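Local coordinates for phytochrome Response Regulator RcpA (Tolypothrix sp. PCC 7601, PDB 1K68), which is a phosphorylated, homodimeric CheY-like response regulator that probably relays the signals of a cyanobacterial phytochrome, at residues L17-L22 / L121-K126; N24-H29 / K126-E130. All coordinates share one frame; numbering follows the deposited sequence.

Contact 1 (L17-L22 / L121-K126); sequences LIQEAL and LFQIVK
L17 of helix 12-23 reaches across to helix 118-135 with its CD2 methyl, which lies 3.8 Å from the CA of F122 and also touches L121. Its CG stands anti to the backbone N (chi1 -172°), which puts CD1 4.1 Å from L121 CD2. These are the first and last helices of the (beta/alpha)5 receiver fold, packed on the same face of the parallel sheet, and their short segments cross at -51° with the axes 8.7 Å apart. The next residue, I18, rests on L7 of strand 4-8 and brings CG1 to 4.2 Å from V125 CG2. The side chain of E20 meets the F122 ring through CB, in its plane at the edge, then bends at chi2, and OE1 makes a long, weak ion pair with R55 of the second subunit. A21 and F122 form the closest CA pair (5.8 Å), as the small side chain allows: A21 CB sits over one ring face, 3.8 Å from the centroid in a CH-pi contact, and meets V125 CG1 at 3.5 Å. The carbonyl of A21 takes a hydrogen bond from K126 NZ, which also lies by N24 O and whose exact place is doubtful. L22 closes the row, its CD2 3.8 Å from V125 CG1 and the two side chains crossing at about a right angle. P81 of the second subunit packs on L17 and F122, linking the contact to the dimer. L17, I18, A21, L22, L121, F122 and V125 make the chemistry largely apolar, with one polar link near the loop after helix 12-23.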
loop_
_atom_site.group_PDB
_atom_site.type_symbol
_atom_site.label_atom_id
_atom_site.label_comp_id
_atom_site.label_asym_id
_atom_site.label_seq_id
_atom_site.Cartn_x
_atom_site.Cartn_y
_atom_site.Cartn_z
ATOM N N LEU A 17 -2.588 -1.566 -3.008
ATOM C CA LEU A 17 -2.583 -2.715 -2.113
ATOM C C LEU A 17 -2.380 -4.034 -2.862
ATOM O O LEU A 17 -1.527 -4.847 -2.497
ATOM C CB LEU A 17 -3.887 -2.738 -1.316
ATOM C CG LEU A 17 -4.022 -3.760 -0.183
ATOM C CD1 LEU A 17 -5.079 -3.282 0.794
ATOM C CD2 LEU A 17 -4.371 -5.132 -0.742
ATOM N N ILE A 18 -3.162 -4.245 -3.914
ATOM C CA ILE A 18 -3.045 -5.456 -4.711
ATOM C C ILE A 18 -1.623 -5.606 -5.251
ATOM O O ILE A 18 -1.049 -6.692 -5.195
ATOM C CB ILE A 18 -4.057 -5.441 -5.882
ATOM C CG1 ILE A 18 -5.480 -5.476 -5.320
ATOM C CG2 ILE A 18 -3.820 -6.635 -6.796
ATOM C CD1 ILE A 18 -6.575 -5.379 -6.372
ATOM N N GLN A 19 -1.052 -4.520 -5.770
ATOM C CA GLN A 19 0.313 -4.572 -6.291
ATOM C C GLN A 19 1.332 -4.866 -5.189
ATOM O O GLN A 19 2.343 -5.526 -5.433
ATOM C CB GLN A 19 0.681 -3.260 -6.986
ATOM C CG GLN A 19 -0.108 -3.015 -8.258
ATOM C CD GLN A 19 0.360 -1.788 -9.011
ATOM O OE1 GLN A 19 0.675 -0.759 -8.410
ATOM N NE2 GLN A 19 0.391 -1.882 -10.334
ATOM N N GLU A 20 1.061 -4.382 -3.982
ATOM C CA GLU A 20 1.954 -4.605 -2.846
ATOM C C GLU A 20 1.913 -6.056 -2.391
ATOM O O GLU A 20 2.947 -6.652 -2.075
ATOM C CB GLU A 20 1.563 -3.712 -1.669
ATOM C CG GLU A 20 1.766 -2.241 -1.926
ATOM C CD GLU A 20 3.185 -1.940 -2.325
ATOM O OE1 GLU A 20 4.096 -2.341 -1.570
ATOM O OE2 GLU A 20 3.389 -1.312 -3.387
ATOM N N ALA A 21 0.712 -6.618 -2.351
ATOM C CA ALA A 21 0.547 -7.998 -1.930
ATOM C C ALA A 21 1.206 -8.946 -2.927
ATOM O O ALA A 21 1.896 -9.886 -2.537
ATOM C CB ALA A 21 -0.930 -8.324 -1.782
ATOM N N LEU A 22 1.003 -8.693 -4.216
ATOM C CA LEU A 22 1.586 -9.539 -5.248
ATOM C C LEU A 22 3.100 -9.393 -5.308
ATOM O O LEU A 22 3.801 -10.303 -5.754
ATOM C CB LEU A 22 0.988 -9.198 -6.617
ATOM C CG LEU A 22 -0.502 -9.473 -6.824
ATOM C CD1 LEU A 22 -0.940 -8.925 -8.171
ATOM C CD2 LEU A 22 -0.763 -10.966 -6.733
ATOM N N LEU A 121 -7.882 -8.039 3.239
ATOM C CA LEU A 121 -7.827 -8.007 1.781
ATOM C C LEU A 121 -6.406 -8.329 1.332
ATOM O O LEU A 121 -6.201 -9.070 0.372
ATOM C CB LEU A 121 -8.240 -6.628 1.273
ATOM C CG LEU A 121 -8.122 -6.363 -0.228
ATOM C CD1 LEU A 121 -8.975 -7.346 -1.022
ATOM C CD2 LEU A 121 -8.562 -4.945 -0.499
ATOM N N PHE A 122 -5.425 -7.771 2.034
ATOM C CA PHE A 122 -4.034 -8.028 1.694
ATOM C C PHE A 122 -3.787 -9.535 1.753
ATOM O O PHE A 122 -3.159 -10.104 0.869
ATOM C CB PHE A 122 -3.105 -7.312 2.674
ATOM C CG PHE A 122 -1.658 -7.303 2.249
ATOM C CD1 PHE A 122 -1.170 -6.295 1.423
ATOM C CD2 PHE A 122 -0.789 -8.299 2.676
ATOM C CE1 PHE A 122 0.169 -6.273 1.034
ATOM C CE2 PHE A 122 0.551 -8.294 2.292
ATOM C CZ PHE A 122 1.031 -7.278 1.468
ATOM N N GLN A 123 -4.304 -10.186 2.792
ATOM C CA GLN A 123 -4.110 -11.624 2.935
ATOM C C GLN A 123 -4.895 -12.407 1.887
ATOM O O GLN A 123 -4.502 -13.498 1.499
ATOM C CB GLN A 123 -4.492 -12.073 4.345
ATOM C CG GLN A 123 -3.524 -11.572 5.418
ATOM C CD GLN A 123 -2.079 -11.962 5.123
ATOM O OE1 GLN A 123 -1.778 -13.134 4.881
ATOM N NE2 GLN A 123 -1.180 -10.981 5.141
ATOM N N ILE A 124 -6.000 -11.846 1.422
ATOM C CA ILE A 124 -6.785 -12.505 0.392
ATOM C C ILE A 124 -5.989 -12.496 -0.910
ATOM O O ILE A 124 -5.915 -13.504 -1.611
ATOM C CB ILE A 124 -8.137 -11.788 0.186
ATOM C CG1 ILE A 124 -9.139 -12.272 1.236
ATOM C CG2 ILE A 124 -8.658 -12.023 -1.216
ATOM C CD1 ILE A 124 -10.495 -11.641 1.121
ATOM N N VAL A 125 -5.387 -11.359 -1.241
ATOM C CA VAL A 125 -4.614 -11.292 -2.472
ATOM C C VAL A 125 -3.465 -12.285 -2.395
ATOM O O VAL A 125 -3.119 -12.919 -3.391
ATOM C CB VAL A 125 -4.064 -9.877 -2.720
ATOM C CG1 VAL A 125 -3.185 -9.865 -3.974
ATOM C CG2 VAL A 125 -5.223 -8.899 -2.878
ATOM N N LYS A 126 -2.882 -12.429 -1.206
ATOM C CA LYS A 126 -1.785 -13.370 -1.014
ATOM C C LYS A 126 -2.296 -14.782 -1.265
ATOM O O LYS A 126 -1.587 -15.617 -1.809
ATOM C CB LYS A 126 -1.216 -13.277 0.410
ATOM C CG LYS A 126 -0.572 -11.941 0.743
ATOM C CD LYS A 126 0.585 -11.616 -0.193
ATOM C CE LYS A 126 1.768 -12.564 -0.002
ATOM N NZ LYS A 126 2.887 -12.240 -0.935
#

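Contact 2 (N24-H29 / K126-E130); sequences NSTVPH and KGIEE
H29 and E129 join the loop that leads from the first helix to the second strand of the CheY-like receiver fold to the last helix, 118-135, through a His-carboxylate hydrogen bond. This is the close-fitting part of the contact. NE2 of the imidazole donates to E129 OE1 at 2.6 Å, with an N-H...O angle of 166°; the acceptor lies in the ring plane and uses its anti lone pair, while the carboxylate is turned 43° from the imidazole. E129 leaves the helix with CG anti to the backbone N (chi1 -169°), then bends at chi2, and this course brings OE1 within 3.1 Å of S25 CB as well. An alanine in place of E129 would probably leave H29 NE2 without its acceptor and the imidazole freer to turn. S25 OG lies within bonding distance of both L22 O and V27 O, which compete for its one proton. The solvent side is looser: T26 and V27 are exposed and make little direct contact with the helix, and a water bridges the gap between T26 and the glutamate. At the other end of the loop, the bent chain of K126 places NZ by the backbone oxygen of the exposed N24, but the modelled distance is too short for its geometry to be relied on. The bridging water lies 2.7 Å from T26 OG1 and donates to E129 OE1 at 2.9 Å, giving that single carboxylate oxygen a second donor beside the imidazole.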
loop_
_atom_site.group_PDB
_atom_site.type_symbol
_atom_site.label_atom_id
_atom_site.label_comp_id
_atom_site.label_asym_id
_atom_site.label_seq_id
_atom_site.Cartn_x
_atom_site.Cartn_y
_atom_site.Cartn_z
ATOM N N ASN A 24 5.022 -9.186 -2.764
ATOM C CA ASN A 24 5.612 -9.973 -1.688
ATOM C C ASN A 24 5.455 -11.467 -1.918
ATOM O O ASN A 24 5.340 -12.244 -0.972
ATOM C CB ASN A 24 4.994 -9.588 -0.344
ATOM C CG ASN A 24 5.377 -8.190 0.090
ATOM O OD1 ASN A 24 6.561 -7.851 0.157
ATOM N ND2 ASN A 24 4.378 -7.367 0.388
ATOM N N SER A 25 5.453 -11.859 -3.187
ATOM C CA SER A 25 5.322 -13.262 -3.556
ATOM C C SER A 25 6.670 -13.963 -3.409
ATOM O O SER A 25 7.716 -13.316 -3.390
ATOM C CB SER A 25 4.828 -13.375 -5.000
ATOM O OG SER A 25 5.642 -12.617 -5.879
ATOM N N THR A 26 6.640 -15.288 -3.300
ATOM C CA THR A 26 7.864 -16.071 -3.155
ATOM C C THR A 26 8.566 -16.216 -4.503
ATOM O O THR A 26 9.701 -16.681 -4.577
ATOM C CB THR A 26 7.567 -17.476 -2.601
ATOM O OG1 THR A 26 6.791 -18.212 -3.554
ATOM C CG2 THR A 26 6.792 -17.378 -1.291
ATOM N N VAL A 27 7.876 -15.814 -5.563
ATOM C CA VAL A 27 8.418 -15.880 -6.915
ATOM C C VAL A 27 7.982 -14.628 -7.662
ATOM O O VAL A 27 6.790 -14.374 -7.797
ATOM C CB VAL A 27 7.886 -17.106 -7.679
ATOM C CG1 VAL A 27 8.492 -17.149 -9.072
ATOM C CG2 VAL A 27 8.208 -18.375 -6.913
ATOM N N PRO A 28 8.941 -13.827 -8.155
ATOM C CA PRO A 28 8.639 -12.593 -8.891
ATOM C C PRO A 28 7.664 -12.791 -10.057
ATOM O O PRO A 28 7.771 -13.759 -10.815
ATOM C CB PRO A 28 10.016 -12.132 -9.362
ATOM C CG PRO A 28 10.911 -12.604 -8.264
ATOM C CD PRO A 28 10.396 -14.004 -8.012
ATOM N N HIS A 29 6.713 -11.869 -10.187
ATOM C CA HIS A 29 5.717 -11.920 -11.256
ATOM C C HIS A 29 5.673 -10.567 -11.937
ATOM O O HIS A 29 6.217 -9.591 -11.429
ATOM C CB HIS A 29 4.320 -12.203 -10.697
ATOM C CG HIS A 29 4.242 -13.412 -9.825
ATOM N ND1 HIS A 29 4.612 -14.670 -10.254
ATOM C CD2 HIS A 29 3.815 -13.566 -8.549
ATOM C CE1 HIS A 29 4.417 -15.542 -9.285
ATOM N NE2 HIS A 29 3.931 -14.896 -8.235
ATOM N N LYS A 126 -2.882 -12.429 -1.206
ATOM C CA LYS A 126 -1.785 -13.370 -1.014
ATOM C C LYS A 126 -2.296 -14.782 -1.265
ATOM O O LYS A 126 -1.587 -15.617 -1.809
ATOM C CB LYS A 126 -1.216 -13.277 0.410
ATOM C CG LYS A 126 -0.572 -11.941 0.743
ATOM C CD LYS A 126 0.585 -11.616 -0.193
ATOM C CE LYS A 126 1.768 -12.564 -0.002
ATOM N NZ LYS A 126 2.887 -12.240 -0.935
ATOM N N GLY A 127 -3.532 -15.047 -0.856
ATOM C CA GLY A 127 -4.093 -16.366 -1.073
ATOM C C GLY A 127 -4.310 -16.603 -2.557
ATOM O O GLY A 127 -4.099 -17.704 -3.063
ATOM N N ILE A 128 -4.735 -15.561 -3.259
ATOM C CA ILE A 128 -4.959 -15.667 -4.691
ATOM C C ILE A 128 -3.644 -16.019 -5.382
ATOM O O ILE A 128 -3.580 -16.949 -6.182
ATOM C CB ILE A 128 -5.505 -14.345 -5.256
ATOM C CG1 ILE A 128 -6.928 -14.119 -4.743
ATOM C CG2 ILE A 128 -5.492 -14.367 -6.787
ATOM C CD1 ILE A 128 -7.486 -12.769 -5.096
ATOM N N GLU A 129 -2.593 -15.283 -5.049
ATOM C CA GLU A 129 -1.283 -15.507 -5.646
ATOM C C GLU A 129 -0.772 -16.925 -5.363
ATOM O O GLU A 129 -0.416 -17.662 -6.286
ATOM C CB GLU A 129 -0.298 -14.452 -5.124
ATOM C CG GLU A 129 1.024 -14.417 -5.851
ATOM C CD GLU A 129 2.048 -15.365 -5.260
ATOM O OE1 GLU A 129 3.013 -15.706 -5.979
ATOM O OE2 GLU A 129 1.897 -15.756 -4.079
ATOM N N GLU A 130 -0.769 -17.309 -4.091
ATOM C CA GLU A 130 -0.302 -18.631 -3.680
ATOM C C GLU A 130 -1.033 -19.781 -4.367
ATOM O O GLU A 130 -0.404 -20.747 -4.798
ATOM C CB GLU A 130 -0.419 -18.778 -2.165
HETATM O O HOH W 1 5.503 -17.105 -5.713
#

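How the contacts relate
Both contacts hold helix 118-135 against the part of the chain around helix 12-23, with their centres 9 Å apart. Contact 1 is buried helix-on-helix packing, dominated by methyl groups and one aromatic face; contact 2 lies at the surface, where an irregular loop is held by polar groups and a water. K126 belongs to both, its amine being directed at the place where helix 12-23 gives way to that loop. Packing continues between them as well, since F122 CZ lies 3.5 Å from N24 ND2 and L22 touches the base of E129. The second subunit reaches contact 1, whereas contact 2 is made within one chain.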